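Local structure of ancestral congerin Con-anc (3AJY) at residues 41-45 with 109-115. The protein probably binds beta-galactoside sugars, as a reconstructed ancestor of the fish galectins called congerins. Numbering follows the deposited sequence.
Sequences SLSLH and FPNRYKK. With GAL (beta-D-galactopyranose), chain C.
Ser43 and the loop that follows Pro110 meet at one end of the galectin beta sandwich, where a classic beta bulge at Ser43 and Leu44, facing Val35, kinks strand 41-52 of one sheet against the exit of strand 106-110 of the other. Water carries the polar link. Ser43 OG, held beside its own backbone N (chi1 -77°), binds water 2 at 2.7 Å, and that water accepts from Tyr113 N; water 1 also binds Ser43 OG and accepts a weak bond from Lys115 NZ. Water 3 donates to Ser43 O at 2.6 Å while accepting from Arg112 N. A small hydroxyl suits this buried bulge, since it can hold two waters at once, one leading to Tyr113 N and one to Lys115 NZ. The type I turn from Asn111 to Lys114, closed by Lys114 N to Asn111 O, presents the N-H groups of Arg112 and Tyr113.

Van der Waals packing surrounds the waters. Leu44 CD2 lies obliquely 4.0 Å from Phe109 CD2, the side chains running antiparallel past one another; both are apolar and buried, which suits the space between the sheets. Phe109 CZ lies 3.5 Å above the plane of the Arg112 guanidinium, over its centre. Lys115 reaches Ser43 OG with its aliphatic CG, and Tyr113 turns its ring edge to the bulge.

Arg, Lys and Tyr suit these places because a flat group, apolar stem or ring packs here while polar atoms find partners beyond: Arg112 nitrogens bond to Asn62, Ser63 and Thr71, Lys115 forms a salt bridge with Glu37, and Tyr113 OH bonds to Glu70 and Ser63.

Beyond the bulge the strand enters the sugar site: His45, with ND1 bonded to Asn34, meets galactose O4 through NE2 at 2.8 Å. On the loop side, Tyr113 CE1 lies 3.5 Å from Leu42 O, which sits in the plane of the ring.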
ATOM      1  N   SER A  41     -18.113  -5.630   3.138  1.00 34.88           N
ATOM      2  CA  SER A  41     -17.905  -6.416   4.356  1.00 33.95           C
ATOM      3  C   SER A  41     -16.736  -5.816   5.137  1.00 32.92           C
ATOM      4  O   SER A  41     -15.573  -6.153   4.903  1.00 32.32           O
ATOM      5  CB  SER A  41     -17.644  -7.884   4.006  1.00 33.82           C
ATOM      6  OG  SER A  41     -17.649  -8.685   5.169  1.00 35.27           O
ATOM      7  N   LEU A  42     -17.067  -4.920   6.052  1.00 31.72           N
ATOM      8  CA  LEU A  42     -16.081  -4.049   6.661  1.00 31.32           C
ATOM      9  C   LEU A  42     -16.144  -4.183   8.151  1.00 31.20           C
ATOM     10  O   LEU A  42     -17.238  -4.170   8.731  1.00 30.99           O
ATOM     11  CB  LEU A  42     -16.351  -2.586   6.291  1.00 31.35           C
ATOM     12  CG  LEU A  42     -16.422  -2.135   4.833  1.00 30.77           C
ATOM     13  CD1 LEU A  42     -16.776  -0.656   4.821  1.00 30.40           C
ATOM     14  CD2 LEU A  42     -15.088  -2.381   4.115  1.00 29.08           C
ATOM     15  N   SER A  43     -14.967  -4.318   8.760  1.00 30.95           N
ATOM     16  CA  SER A  43     -14.829  -4.259  10.204  1.00 30.56           C
ATOM     17  C   SER A  43     -14.824  -2.833  10.721  1.00 30.78           C
ATOM     18  O   SER A  43     -15.283  -2.574  11.846  1.00 30.90           O
ATOM     19  CB  SER A  43     -13.551  -4.976  10.652  1.00 30.74           C
ATOM     20  OG  SER A  43     -13.743  -6.386  10.628  1.00 29.65           O
ATOM     21  N   LEU A  44     -14.283  -1.912   9.919  1.00 30.65           N
ATOM     22  CA  LEU A  44     -14.170  -0.507  10.330  1.00 30.21           C
ATOM     23  C   LEU A  44     -14.399   0.388   9.136  1.00 29.25           C
ATOM     24  O   LEU A  44     -13.666   0.309   8.164  1.00 28.89           O
ATOM     25  CB  LEU A  44     -12.775  -0.179  10.887  1.00 30.33           C
ATOM     26  CG  LEU A  44     -12.543   0.855  11.999  1.00 31.78           C
ATOM     27  CD1 LEU A  44     -11.158   1.519  11.874  1.00 31.45           C
ATOM     28  CD2 LEU A  44     -13.631   1.903  12.167  1.00 31.79           C
ATOM     29  N   HIS A  45     -15.412   1.238   9.240  1.00 28.81           N
ATOM     30  CA  HIS A  45     -15.677   2.288   8.267  1.00 28.54           C
ATOM     31  C   HIS A  45     -15.510   3.569   9.083  1.00 29.23           C
ATOM     32  O   HIS A  45     -16.259   3.816  10.023  1.00 29.78           O
ATOM     33  CB  HIS A  45     -17.102   2.122   7.740  1.00 27.98           C
ATOM     34  CG  HIS A  45     -17.682   3.341   7.089  1.00 26.82           C
ATOM     35  ND1 HIS A  45     -17.277   3.789   5.847  1.00 26.70           N
ATOM     36  CD2 HIS A  45     -18.709   4.147   7.462  1.00 25.85           C
ATOM     37  CE1 HIS A  45     -18.006   4.842   5.500  1.00 24.34           C
ATOM     38  NE2 HIS A  45     -18.880   5.081   6.462  1.00 25.25           N
ATOM     39  N   PHE A 109     -13.072   1.472  18.561  1.00 32.28           N
ATOM     40  CA  PHE A 109     -14.258   0.886  17.954  1.00 31.59           C
ATOM     41  C   PHE A 109     -14.182  -0.605  18.170  1.00 31.50           C
ATOM     42  O   PHE A 109     -13.137  -1.206  17.953  1.00 31.44           O
ATOM     43  CB  PHE A 109     -14.312   1.211  16.446  1.00 30.76           C
ATOM     44  CG  PHE A 109     -15.639   0.867  15.789  1.00 29.76           C
ATOM     45  CD1 PHE A 109     -16.770   1.622  16.048  1.00 29.46           C
ATOM     46  CD2 PHE A 109     -15.734  -0.200  14.908  1.00 30.51           C
ATOM     47  CE1 PHE A 109     -17.993   1.319  15.456  1.00 29.65           C
ATOM     48  CE2 PHE A 109     -16.957  -0.527  14.303  1.00 32.59           C
ATOM     49  CZ  PHE A 109     -18.086   0.236  14.582  1.00 30.38           C
ATOM     50  N   PRO A 110     -15.284  -1.214  18.614  1.00 31.78           N
ATOM     51  CA  PRO A 110     -15.329  -2.666  18.748  1.00 31.97           C
ATOM     52  C   PRO A 110     -14.932  -3.470  17.504  1.00 32.24           C
ATOM     53  O   PRO A 110     -15.311  -3.134  16.374  1.00 32.49           O
ATOM     54  CB  PRO A 110     -16.790  -2.955  19.121  1.00 31.86           C
ATOM     55  CG  PRO A 110     -17.544  -1.670  18.880  1.00 32.00           C
ATOM     56  CD  PRO A 110     -16.540  -0.575  19.048  1.00 31.81           C
ATOM     57  N   ASN A 111     -14.169  -4.533  17.740  1.00 31.98           N
ATOM     58  CA  ASN A 111     -13.893  -5.551  16.738  1.00 32.20           C
ATOM     59  C   ASN A 111     -15.067  -6.560  16.685  1.00 31.85           C
ATOM     60  O   ASN A 111     -14.975  -7.687  17.186  1.00 31.34           O
ATOM     61  CB  ASN A 111     -12.539  -6.209  17.041  1.00 31.44           C
ATOM     62  CG  ASN A 111     -12.002  -7.053  15.885  1.00 33.16           C
ATOM     63  OD1 ASN A 111     -10.824  -7.440  15.889  1.00 35.04           O
ATOM     64  ND2 ASN A 111     -12.855  -7.366  14.909  1.00 29.74           N
ATOM     65  N   ARG A 112     -16.168  -6.137  16.061  1.00 31.76           N
ATOM     66  CA  ARG A 112     -17.454  -6.869  16.108  1.00 31.65           C
ATOM     67  C   ARG A 112     -17.423  -8.281  15.512  1.00 31.78           C
ATOM     68  O   ARG A 112     -18.162  -9.182  15.958  1.00 31.86           O
ATOM     69  CB  ARG A 112     -18.566  -6.049  15.452  1.00 31.09           C
ATOM     70  CG  ARG A 112     -18.940  -4.788  16.213  1.00 32.66           C
ATOM     71  CD  ARG A 112     -19.760  -3.826  15.353  1.00 30.25           C
ATOM     72  NE  ARG A 112     -20.261  -2.698  16.142  1.00 32.60           N
ATOM     73  CZ  ARG A 112     -20.902  -1.646  15.643  1.00 32.15           C
ATOM     74  NH1 ARG A 112     -21.129  -1.554  14.334  1.00 30.53           N
ATOM     75  NH2 ARG A 112     -21.310  -0.681  16.448  1.00 30.05           N
ATOM     76  N   TYR A 113     -16.585  -8.491  14.504  1.00 31.68           N
ATOM     77  CA  TYR A 113     -16.535  -9.802  13.879  1.00 31.80           C
ATOM     78  C   TYR A 113     -15.287 -10.578  14.312  1.00 32.66           C
ATOM     79  O   TYR A 113     -14.951 -11.612  13.737  1.00 32.10           O
ATOM     80  CB  TYR A 113     -16.705  -9.695  12.350  1.00 31.48           C
ATOM     81  CG  TYR A 113     -17.785  -8.677  11.975  1.00 30.45           C
ATOM     82  CD1 TYR A 113     -17.462  -7.534  11.246  1.00 30.73           C
ATOM     83  CD2 TYR A 113     -19.117  -8.843  12.399  1.00 28.41           C
ATOM     84  CE1 TYR A 113     -18.448  -6.588  10.920  1.00 32.29           C
ATOM     85  CE2 TYR A 113     -20.116  -7.889  12.092  1.00 28.03           C
ATOM     86  CZ  TYR A 113     -19.765  -6.767  11.345  1.00 29.80           C
ATOM     87  OH  TYR A 113     -20.701  -5.794  11.028  1.00 29.82           O
ATOM     88  N   LYS A 114     -14.632 -10.088  15.370  1.00 33.66           N
ATOM     89  CA  LYS A 114     -13.533 -10.817  16.002  1.00 34.26           C
ATOM     90  C   LYS A 114     -12.483 -11.207  14.977  1.00 34.52           C
ATOM     91  O   LYS A 114     -11.974 -12.331  14.973  1.00 34.82           O
ATOM     92  CB  LYS A 114     -14.081 -12.043  16.742  1.00 34.54           C
ATOM     93  CG  LYS A 114     -15.094 -11.659  17.833  1.00 34.91           C
ATOM     94  CD  LYS A 114     -15.674 -12.862  18.562  1.00 36.13           C
ATOM     95  CE  LYS A 114     -16.510 -12.394  19.756  1.00 41.03           C
ATOM     96  NZ  LYS A 114     -16.479 -13.347  20.911  1.00 43.15           N
ATOM     97  N   LYS A 115     -12.176 -10.267  14.086  1.00 34.76           N
ATOM     98  CA  LYS A 115     -11.186 -10.472  13.040  1.00 35.04           C
ATOM     99  C   LYS A 115      -9.769 -10.373  13.620  1.00 35.22           C
ATOM    100  O   LYS A 115      -9.524  -9.569  14.510  1.00 35.10           O
ATOM    101  CB  LYS A 115     -11.398  -9.460  11.914  1.00 34.60           C
ATOM    102  CG  LYS A 115     -12.666  -9.729  11.085  1.00 36.09           C
ATOM    103  CD  LYS A 115     -12.543 -11.083  10.372  1.00 38.88           C
ATOM    104  CE  LYS A 115     -13.886 -11.593   9.870  1.00 42.28           C
ATOM    105  NZ  LYS A 115     -14.399 -10.796   8.723  1.00 42.72           N
TER
HETATM  106  C1  GAL C   2     -24.809   6.091   5.762  1.00 34.87           C
HETATM  107  C2  GAL C   2     -24.023   6.431   4.501  1.00 34.60           C
HETATM  108  C3  GAL C   2     -23.021   5.328   4.166  1.00 33.76           C
HETATM  109  C4  GAL C   2     -22.168   5.002   5.400  1.00 33.60           C
HETATM  110  C5  GAL C   2     -23.068   4.677   6.596  1.00 34.49           C
HETATM  111  C6  GAL C   2     -22.293   4.341   7.883  1.00 34.41           C
HETATM  112  O2  GAL C   2     -24.915   6.609   3.426  1.00 36.51           O
HETATM  113  O3  GAL C   2     -22.204   5.786   3.105  1.00 32.66           O
HETATM  114  O4  GAL C   2     -21.332   6.104   5.701  1.00 32.55           O
HETATM  115  O5  GAL C   2     -23.951   5.754   6.844  1.00 34.16           O
HETATM  116  O6  GAL C   2     -23.199   3.940   8.903  1.00 32.38           O
HETATM  117  O   HOH W   1     -14.261  -7.624   8.116  1.00 29.85           O
HETATM  118  O   HOH W   2     -14.578  -6.698  13.134  1.00 30.10           O
HETATM  119  O   HOH W   3     -15.904  -4.113  13.807  1.00 31.44           O